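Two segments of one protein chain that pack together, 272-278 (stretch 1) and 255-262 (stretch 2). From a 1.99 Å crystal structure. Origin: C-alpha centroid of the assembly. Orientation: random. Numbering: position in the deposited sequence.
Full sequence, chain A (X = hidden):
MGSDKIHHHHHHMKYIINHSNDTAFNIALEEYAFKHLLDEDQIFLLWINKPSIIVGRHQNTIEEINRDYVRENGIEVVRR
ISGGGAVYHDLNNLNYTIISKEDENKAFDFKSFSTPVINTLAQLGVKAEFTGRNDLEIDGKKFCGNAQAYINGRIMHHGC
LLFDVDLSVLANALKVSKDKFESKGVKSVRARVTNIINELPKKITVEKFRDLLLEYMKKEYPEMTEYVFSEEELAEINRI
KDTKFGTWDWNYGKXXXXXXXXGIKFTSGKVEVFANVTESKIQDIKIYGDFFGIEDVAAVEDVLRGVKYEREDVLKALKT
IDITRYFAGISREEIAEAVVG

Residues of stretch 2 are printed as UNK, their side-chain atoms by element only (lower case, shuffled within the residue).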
# COMPACT_ATOMS: atom_id res chain seq x y z
N GLU A 272 -9.83 3.07 -13.93
CA GLU A 272 -9.78 2.53 -15.28
C GLU A 272 -10.53 1.21 -15.33
O GLU A 272 -10.23 0.29 -14.59
CB GLU A 272 -8.35 2.30 -15.70
CG GLU A 272 -8.19 1.98 -17.22
CD GLU A 272 -6.74 1.78 -17.65
OE1 GLU A 272 -5.92 1.29 -16.82
OE2 GLU A 272 -6.43 2.07 -18.84
N VAL A 273 -11.51 1.14 -16.21
CA VAL A 273 -12.42 0.01 -16.27
C VAL A 273 -12.32 -0.72 -17.60
O VAL A 273 -12.54 -0.14 -18.66
CB VAL A 273 -13.86 0.46 -16.10
CG1 VAL A 273 -14.81 -0.77 -16.19
CG2 VAL A 273 -14.04 1.23 -14.82
N PHE A 274 -12.03 -2.00 -17.54
CA PHE A 274 -12.05 -2.83 -18.74
C PHE A 274 -13.26 -3.80 -18.64
O PHE A 274 -13.26 -4.71 -17.82
CB PHE A 274 -10.74 -3.63 -18.89
CG PHE A 274 -9.50 -2.79 -19.05
CD1 PHE A 274 -8.82 -2.32 -17.95
CD2 PHE A 274 -8.99 -2.52 -20.31
CE1 PHE A 274 -7.65 -1.58 -18.10
CE2 PHE A 274 -7.82 -1.76 -20.46
CZ PHE A 274 -7.16 -1.30 -19.33
N ALA A 275 -14.27 -3.61 -19.47
CA ALA A 275 -15.49 -4.44 -19.41
C ALA A 275 -15.73 -5.19 -20.70
O ALA A 275 -15.57 -4.62 -21.80
CB ALA A 275 -16.67 -3.59 -19.09
N ASN A 276 -16.13 -6.46 -20.55
CA ASN A 276 -16.64 -7.27 -21.66
C ASN A 276 -18.16 -7.34 -21.55
O ASN A 276 -18.70 -7.95 -20.61
CB ASN A 276 -16.04 -8.67 -21.59
CG ASN A 276 -16.03 -9.35 -22.91
OD1 ASN A 276 -15.74 -8.73 -23.93
ND2 ASN A 276 -16.34 -10.62 -22.91
N VAL A 277 -18.83 -6.70 -22.50
CA VAL A 277 -20.27 -6.52 -22.52
C VAL A 277 -20.81 -7.34 -23.68
O VAL A 277 -20.38 -7.18 -24.84
CB VAL A 277 -20.66 -5.03 -22.68
CG1 VAL A 277 -22.21 -4.87 -22.83
CG2 VAL A 277 -20.13 -4.18 -21.52
N THR A 278 -21.69 -8.27 -23.35
CA THR A 278 -22.32 -9.17 -24.32
C THR A 278 -23.79 -9.19 -23.98
O THR A 278 -24.16 -9.15 -22.80
CB THR A 278 -21.76 -10.61 -24.21
OG1 THR A 278 -22.10 -11.14 -22.93
CG2 THR A 278 -20.27 -10.64 -24.34
N UNK A 255 -3.55 -8.60 -19.67
CA UNK A 255 -4.72 -7.78 -20.00
C UNK A 255 -5.98 -8.61 -19.94
O UNK A 255 -5.95 -9.77 -20.32
o UNK A 255 -3.29 -6.64 -21.56
c UNK A 255 -4.58 -7.21 -21.40
N UNK A 256 -7.10 -8.03 -19.45
CA UNK A 256 -8.37 -8.79 -19.45
C UNK A 256 -9.04 -8.85 -20.82
O UNK A 256 -8.69 -8.11 -21.72
c UNK A 256 -9.24 -8.02 -18.45
c UNK A 256 -7.25 -6.68 -18.88
c UNK A 256 -8.73 -6.59 -18.55
N UNK A 257 -10.02 -9.73 -20.96
CA UNK A 257 -10.88 -9.69 -22.12
C UNK A 257 -11.85 -8.51 -21.99
O UNK A 257 -12.50 -8.37 -20.96
c UNK A 257 -9.79 -12.04 -23.75
o UNK A 257 -10.34 -11.72 -24.83
c UNK A 257 -10.67 -12.22 -22.52
c UNK A 257 -11.62 -11.03 -22.29
o UNK A 257 -8.55 -12.21 -23.64
N UNK A 258 -11.91 -7.65 -23.00
CA UNK A 258 -12.80 -6.49 -22.92
C UNK A 258 -13.14 -5.99 -24.28
O UNK A 258 -12.38 -6.13 -25.21
c UNK A 258 -11.17 -3.47 -23.43
c UNK A 258 -9.73 -5.22 -22.63
c UNK A 258 -10.07 -2.84 -24.06
c UNK A 258 -8.81 -3.40 -23.95
c UNK A 258 -11.01 -4.67 -22.73
c UNK A 258 -8.63 -4.59 -23.21
c UNK A 258 -12.19 -5.34 -22.09
N UNK A 259 -14.35 -5.47 -24.42
CA UNK A 259 -14.72 -4.75 -25.62
C UNK A 259 -15.05 -3.32 -25.25
O UNK A 259 -15.46 -2.56 -26.11
c UNK A 259 -17.12 -5.71 -25.55
c UNK A 259 -15.85 -5.46 -26.39
o UNK A 259 -17.19 -5.34 -24.38
n UNK A 259 -18.11 -6.36 -26.17
N UNK A 260 -14.89 -2.95 -23.97
CA UNK A 260 -15.04 -1.56 -23.55
C UNK A 260 -13.89 -1.19 -22.59
O UNK A 260 -13.58 -1.97 -21.66
c UNK A 260 -17.54 -1.53 -23.65
c UNK A 260 -16.34 -1.30 -22.78
c UNK A 260 -16.36 0.15 -22.22
N UNK A 261 -13.30 -0.01 -22.80
CA UNK A 261 -12.39 0.59 -21.83
C UNK A 261 -12.80 2.03 -21.56
O UNK A 261 -13.08 2.79 -22.48
c UNK A 261 -8.83 1.99 -21.83
n UNK A 261 -8.12 2.84 -20.85
c UNK A 261 -8.21 4.16 -20.74
n UNK A 261 -7.51 4.80 -19.80
c UNK A 261 -10.92 0.55 -22.27
n UNK A 261 -8.97 4.87 -21.57
c UNK A 261 -9.98 1.22 -21.22
N UNK A 262 -12.85 2.37 -20.27
CA UNK A 262 -13.10 3.72 -19.84
C UNK A 262 -12.07 4.13 -18.77
O UNK A 262 -11.53 3.28 -18.06
c UNK A 262 -17.87 5.86 -19.57
n UNK A 262 -17.99 6.00 -20.89
c UNK A 262 -14.53 3.82 -19.30
n UNK A 262 -18.21 6.88 -18.78
c UNK A 262 -15.59 3.66 -20.40
n UNK A 262 -17.40 4.74 -19.03
c UNK A 262 -16.99 3.54 -19.76
O HOH W 1 -13.03 -7.41 -18.52

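Position 255 carries one carbon and then one oxygen, a short unbranched hydroxyl side chain. It makes no contact with stretch 1, so the atoms alone name it: Ser-255.

At position 256 three carbons close a ring onto the backbone N, and one of them lies against Phe-274. The closed ring can only be proline, Pro-256, whose CG sits 3.6 Å from CB of Phe-274.

Position 257 has three carbons in a row, the third bearing two oxygens. The chain end leads away from stretch 1, and the backbone does the work: a water donates to O of 257 at 2.7 Å and to O of Phe-274 at 2.8 Å, bridging the two stretches where they do not pair directly. An unbranched carboxylate of this length is Glu-257.

Position 258 shows one carbon and a six-carbon ring with no heteroatom, its face turned to the edge of the Phe-274 ring. This is Phe-258; the centroids stand 4.8 Å apart with planes at 70°, and CE1 comes within 3.6 Å of CD2 of Phe-274.

Position 259 has two carbons, the second carrying an oxygen, which faces N of Val-277, and a nitrogen, which faces O of Val-277. This short amide is Asn-259, its side chain imitating a strand backbone. OD1 accepts from N of Val-277 at 2.8 Å, while ND2 donates to O of Val-277, also at 2.8 Å. Its own N donates to O of Ala-275 at 3.0 Å.

Position 260 bears three carbons, branched at the first, near Ala-275 and Val-277: Val-260. Its CB is 4.4 Å from CB of Ala-275, and its CG2 4.3 Å from CG2 of Val-277.

Position 261 extends through three carbons and a nitrogen to a carbon with two more nitrogens. A carbon lies over the Phe-274 ring, and nitrogens reach OE2 of Glu-272. This guanidinium marks Arg-261. NE meets OE2 of Glu-272 at 2.7 Å in a salt bridge, and NH2 donates to the same OE2 at 3.1 Å. CG passes over the Phe-274 ring face, 3.8 Å from CE2, as a CH-pi contact.

Position 262 has the same atoms, but its end leads away and bonds elsewhere in the structure. Here the backbone pairs, N to O of Val-273 at 3.0 Å and O to N of Val-273 at 2.8 Å. It is Arg-262.

The contact works as a short antiparallel ladder, extended by an amide. Val-260 and Ala-275 continue the backbone pairing, and the Asn-259 side chain carries it to Val-277. Phe-274 gathers Pro-256, Phe-258 and Arg-261 around its ring; on the other face, Val-260 meets Ala-275.

Stretch 2 (255-262) SPEFNVRR
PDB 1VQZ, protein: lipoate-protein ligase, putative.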